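Local coordinates for major pilin protein fimA (Silicibacter pomeroyi, PDB 2IMH) that is of unknown function, belongs to the DUF1028 family despite its pilin name, and folds into two antiparallel beta-sheets packed together and flanked by helices, at residues A[8-17]-A[86-94]. Residues are numbered along the deposited sequence; the frame is centred on the assembly and turned at random.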
ATOM      1  N   LEU A   8      -2.352  -3.293  -3.425  1.00 14.51           N
ATOM      2  CA  LEU A   8      -3.418  -2.816  -2.520  1.00 14.80           C
ATOM      3  C   LEU A   8      -4.301  -4.001  -2.189  1.00 14.88           C
ATOM      4  O   LEU A   8      -4.592  -4.823  -3.059  1.00 15.32           O
ATOM      5  CB  LEU A   8      -4.261  -1.723  -3.168  1.00 14.31           C
ATOM      6  CG  LEU A   8      -3.504  -0.538  -3.785  1.00 15.14           C
ATOM      7  CD1 LEU A   8      -4.455   0.410  -4.534  1.00 16.94           C
ATOM      8  CD2 LEU A   8      -2.699   0.185  -2.712  1.00 16.71           C
ATOM      9  N   ALA A   9      -4.768  -4.081  -0.945  1.00 14.84           N
ATOM     10  CA  ALA A   9      -5.636  -5.196  -0.580  1.00 15.58           C
ATOM     11  C   ALA A   9      -6.569  -4.843   0.557  1.00 16.42           C
ATOM     12  O   ALA A   9      -6.282  -3.950   1.347  1.00 16.36           O
ATOM     13  CB  ALA A   9      -4.798  -6.423  -0.189  1.00 15.73           C
ATOM     14  N   HIS A  10      -7.678  -5.580   0.611  1.00 17.07           N
ATOM     15  CA  HIS A  10      -8.666  -5.536   1.685  1.00 17.61           C
ATOM     16  C   HIS A  10      -8.549  -6.850   2.468  1.00 18.44           C
ATOM     17  O   HIS A  10      -8.313  -7.916   1.877  1.00 18.39           O
ATOM     18  CB  HIS A  10     -10.061  -5.350   1.032  1.00 18.12           C
ATOM     19  CG  HIS A  10     -11.236  -5.670   1.910  1.00 19.11           C
ATOM     20  ND1 HIS A  10     -11.422  -5.108   3.156  1.00 22.09           N
ATOM     21  CD2 HIS A  10     -12.348  -6.407   1.662  1.00 19.00           C
ATOM     22  CE1 HIS A  10     -12.564  -5.543   3.668  1.00 19.09           C
ATOM     23  NE2 HIS A  10     -13.144  -6.325   2.779  1.00 22.97           N
ATOM     24  N   ASP A  11      -8.666  -6.765   3.790  1.00 18.19           N
ATOM     25  CA  ASP A  11      -8.651  -7.944   4.650  1.00 19.72           C
ATOM     26  C   ASP A  11     -10.090  -8.183   5.132  1.00 20.11           C
ATOM     27  O   ASP A  11     -10.521  -7.563   6.099  1.00 20.11           O
ATOM     28  CB  ASP A  11      -7.732  -7.700   5.845  1.00 19.76           C
ATOM     29  CG  ASP A  11      -7.622  -8.909   6.763  1.00 22.39           C
ATOM     30  OD1 ASP A  11      -7.560 -10.039   6.259  1.00 23.29           O
ATOM     31  OD2 ASP A  11      -7.585  -8.714   7.995  1.00 26.09           O
ATOM     32  N   PRO A  12     -10.845  -9.045   4.430  1.00 20.88           N
ATOM     33  CA  PRO A  12     -12.272  -9.159   4.716  1.00 21.77           C
ATOM     34  C   PRO A  12     -12.591  -9.467   6.172  1.00 22.57           C
ATOM     35  O   PRO A  12     -13.517  -8.868   6.727  1.00 22.85           O
ATOM     36  CB  PRO A  12     -12.716 -10.303   3.804  1.00 22.20           C
ATOM     37  CG  PRO A  12     -11.780 -10.232   2.660  1.00 21.48           C
ATOM     38  CD  PRO A  12     -10.453  -9.916   3.304  1.00 21.07           C
ATOM     39  N   GLU A  13     -11.830 -10.366   6.787  1.00 23.47           N
ATOM     40  CA  GLU A  13     -12.115 -10.783   8.163  1.00 25.01           C
ATOM     41  C   GLU A  13     -12.211  -9.594   9.132  1.00 24.36           C
ATOM     42  O   GLU A  13     -13.117  -9.550   9.984  1.00 23.92           O
ATOM     43  CB  GLU A  13     -11.093 -11.818   8.650  1.00 24.89           C
ATOM     44  CG  GLU A  13     -11.168 -12.075  10.169  1.00 28.15           C
ATOM     45  CD  GLU A  13     -10.491 -13.365  10.623  1.00 29.22           C
ATOM     46  OE1 GLU A  13      -9.595 -13.884   9.913  1.00 36.05           O
ATOM     47  OE2 GLU A  13     -10.865 -13.859  11.715  1.00 34.70           O
ATOM     48  N   THR A  14     -11.304  -8.621   8.980  1.00 23.82           N
ATOM     49  CA  THR A  14     -11.235  -7.478   9.916  1.00 23.76           C
ATOM     50  C   THR A  14     -11.799  -6.174   9.361  1.00 23.03           C
ATOM     51  O   THR A  14     -12.177  -5.268  10.119  1.00 24.23           O
ATOM     52  CB  THR A  14      -9.802  -7.213  10.388  1.00 24.10           C
ATOM     53  OG1 THR A  14      -9.001  -6.748   9.283  1.00 24.62           O
ATOM     54  CG2 THR A  14      -9.181  -8.491  10.962  1.00 24.39           C
ATOM     55  N   GLY A  15     -11.838  -6.062   8.042  1.00 21.59           N
ATOM     56  CA  GLY A  15     -12.242  -4.824   7.407  1.00 20.58           C
ATOM     57  C   GLY A  15     -11.046  -3.899   7.259  1.00 19.83           C
ATOM     58  O   GLY A  15     -11.187  -2.781   6.754  1.00 20.65           O
ATOM     59  N   ALA A  16      -9.864  -4.364   7.679  1.00 17.92           N
ATOM     60  CA  ALA A  16      -8.646  -3.570   7.444  1.00 16.31           C
ATOM     61  C   ALA A  16      -8.429  -3.392   5.953  1.00 15.66           C
ATOM     62  O   ALA A  16      -8.817  -4.247   5.147  1.00 15.98           O
ATOM     63  CB  ALA A  16      -7.431  -4.228   8.059  1.00 16.92           C
ATOM     64  N   ILE A  17      -7.796  -2.282   5.606  1.00 14.13           N
ATOM     65  CA  ILE A  17      -7.356  -2.030   4.232  1.00 14.66           C
ATOM     66  C   ILE A  17      -5.860  -1.743   4.283  1.00 13.77           C
ATOM     67  O   ILE A  17      -5.341  -1.277   5.306  1.00 13.81           O
ATOM     68  CB  ILE A  17      -8.144  -0.877   3.566  1.00 14.60           C
ATOM     69  CG1 ILE A  17      -8.056   0.434   4.380  1.00 15.14           C
ATOM     70  CG2 ILE A  17      -9.593  -1.328   3.297  1.00 15.50           C
ATOM     71  CD1 ILE A  17      -8.665   1.661   3.663  1.00 16.21           C
ATOM     72  N   LEU A  86      -1.902   4.531 -12.012  1.00 16.39           N
ATOM     73  CA  LEU A  86      -2.765   4.705 -10.846  1.00 15.54           C
ATOM     74  C   LEU A  86      -3.583   3.454 -10.577  1.00 16.03           C
ATOM     75  O   LEU A  86      -4.119   2.835 -11.499  1.00 15.89           O
ATOM     76  CB  LEU A  86      -3.725   5.890 -11.078  1.00 15.16           C
ATOM     77  CG  LEU A  86      -4.667   6.241  -9.909  1.00 14.77           C
ATOM     78  CD1 LEU A  86      -3.852   6.692  -8.691  1.00 15.74           C
ATOM     79  CD2 LEU A  86      -5.683   7.317 -10.312  1.00 15.94           C
ATOM     80  N   ALA A  87      -3.675   3.080  -9.307  1.00 14.68           N
ATOM     81  CA  ALA A  87      -4.498   1.947  -8.925  1.00 14.91           C
ATOM     82  C   ALA A  87      -5.297   2.378  -7.712  1.00 14.79           C
ATOM     83  O   ALA A  87      -4.820   3.163  -6.879  1.00 14.87           O
ATOM     84  CB  ALA A  87      -3.641   0.753  -8.579  1.00 14.89           C
ATOM     85  N   ALA A  88      -6.525   1.901  -7.619  1.00 15.20           N
ATOM     86  CA  ALA A  88      -7.384   2.303  -6.506  1.00 14.83           C
ATOM     87  C   ALA A  88      -8.283   1.156  -6.147  1.00 15.68           C
ATOM     88  O   ALA A  88      -8.725   0.413  -7.027  1.00 15.98           O
ATOM     89  CB  ALA A  88      -8.237   3.511  -6.882  1.00 15.55           C
HETATM   90  N   MSE A  89      -8.600   1.037  -4.861  1.00 15.73           N
HETATM   91  CA  MSE A  89      -9.431  -0.059  -4.400  1.00 16.77           C
HETATM   92  C   MSE A  89     -10.425   0.490  -3.391  1.00 15.31           C
HETATM   93  O   MSE A  89     -10.055   1.314  -2.566  1.00 15.35           O
HETATM   94  CB  MSE A  89      -8.555  -1.139  -3.726  1.00 16.84           C
HETATM   95  CG  MSE A  89      -9.342  -2.326  -3.215  1.00 18.53           C
HETATM   96 SE   MSE A  89      -8.385  -3.254  -1.776  1.00 24.16          SE
HETATM   97  CE  MSE A  89      -8.599  -1.914  -0.368  1.00 17.44           C
ATOM     98  N   ASP A  90     -11.682   0.046  -3.449  1.00 15.34           N
ATOM     99  CA  ASP A  90     -12.694   0.532  -2.517  1.00 15.48           C
ATOM    100  C   ASP A  90     -12.737  -0.324  -1.262  1.00 15.70           C
ATOM    101  O   ASP A  90     -11.954  -1.265  -1.128  1.00 15.87           O
ATOM    102  CB  ASP A  90     -14.082   0.699  -3.185  1.00 14.68           C
ATOM    103  CG  ASP A  90     -14.824  -0.623  -3.433  1.00 15.33           C
ATOM    104  OD1 ASP A  90     -14.407  -1.707  -2.960  1.00 15.75           O
ATOM    105  OD2 ASP A  90     -15.882  -0.544  -4.127  1.00 14.93           O
ATOM    106  N   LEU A  91     -13.645   0.014  -0.341  1.00 15.51           N
ATOM    107  CA  LEU A  91     -13.655  -0.615   0.980  1.00 16.02           C
ATOM    108  C   LEU A  91     -14.110  -2.064   0.955  1.00 16.20           C
ATOM    109  O   LEU A  91     -13.940  -2.783   1.953  1.00 17.84           O
ATOM    110  CB  LEU A  91     -14.519   0.190   1.964  1.00 15.02           C
ATOM    111  CG  LEU A  91     -13.999   1.578   2.330  1.00 15.14           C
ATOM    112  CD1 LEU A  91     -15.060   2.303   3.153  1.00 15.00           C
ATOM    113  CD2 LEU A  91     -12.673   1.498   3.127  1.00 16.62           C
ATOM    114  N   LEU A  92     -14.655  -2.509  -0.177  1.00 16.36           N
ATOM    115  CA  LEU A  92     -15.048  -3.904  -0.334  1.00 16.92           C
ATOM    116  C   LEU A  92     -14.137  -4.661  -1.307  1.00 17.31           C
ATOM    117  O   LEU A  92     -14.476  -5.770  -1.750  1.00 18.16           O
ATOM    118  CB  LEU A  92     -16.520  -4.010  -0.759  1.00 17.01           C
ATOM    119  CG  LEU A  92     -17.516  -3.781   0.392  1.00 17.67           C
ATOM    120  CD1 LEU A  92     -18.891  -3.415  -0.124  1.00 18.24           C
ATOM    121  CD2 LEU A  92     -17.565  -5.012   1.304  1.00 18.08           C
ATOM    122  N   GLY A  93     -12.993  -4.053  -1.648  1.00 17.22           N
ATOM    123  CA  GLY A  93     -11.960  -4.764  -2.394  1.00 17.38           C
ATOM    124  C   GLY A  93     -12.073  -4.692  -3.904  1.00 17.60           C
ATOM    125  O   GLY A  93     -11.251  -5.280  -4.612  1.00 18.35           O
ATOM    126  N   ASN A  94     -13.079  -3.975  -4.402  1.00 16.58           N
ATOM    127  CA  ASN A  94     -13.197  -3.690  -5.835  1.00 16.30           C
ATOM    128  C   ASN A  94     -12.073  -2.766  -6.250  1.00 16.16           C
ATOM    129  O   ASN A  94     -11.744  -1.849  -5.509  1.00 16.55           O
ATOM    130  CB  ASN A  94     -14.541  -3.015  -6.096  1.00 15.99           C
ATOM    131  CG  ASN A  94     -15.680  -3.876  -5.649  1.00 17.26           C
ATOM    132  OD1 ASN A  94     -15.936  -4.933  -6.244  1.00 21.04           O
ATOM    133  ND2 ASN A  94     -16.331  -3.480  -4.564  1.00 17.01           N
TER
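Met89, a selenomethionine, lies against the backbone of strand 8-11 and shows how a flexible selenoether chain can pack between two sheets. Its CG stands anti to the backbone N (chi1 -180°), sending the chain across to the other sheet, and a bend at chi3 (71°) lays the end along the peptide joining Ala9 to His10. SE sits 3.4 Å from His10 N, while CE reaches the side chain of Ile17, crossing it obliquely with CE 3.8 Å from CG2. Beyond this point Ile17 CD1 meets Leu91 CD2 at 4.0 Å, continuing the apolar layer toward the turn. Toward the other end, Leu8 CD1 rests 3.6 Å from Ala87 O and close to the methyl of the same alanine. Met41 of strand 40-45 also touches Leu8, Ile17 and Met89.

The His10 ring is sandwiched: Leu91 O stands over the centre of one face, 3.5 Å from the plane, and Pro12 N over the opposite face. A weak bond from ND1 to Ala16 O (3.4 Å) may bias its rotation, and its CB packs on Gly93 CA. Cutting His10 back to an alanine would keep the CB contact but remove the ring, and would probably leave Leu91 O without the face it rests on and the type I turn from Asp90 to Gly93 less firmly seated. That turn is braced from within by Asp90 OD1, which accepts from Leu92 N in an Asx turn and also from Asn94. With strand axes 7.5 Å apart and 10° from parallel, side chains pack on one another and on the facing backbone, and helices 51-62 and 67-76 cover the far side of strand 85-90, consistent with an alpha-beta-beta-alpha sandwich, as in Ntn-hydrolase-like folds.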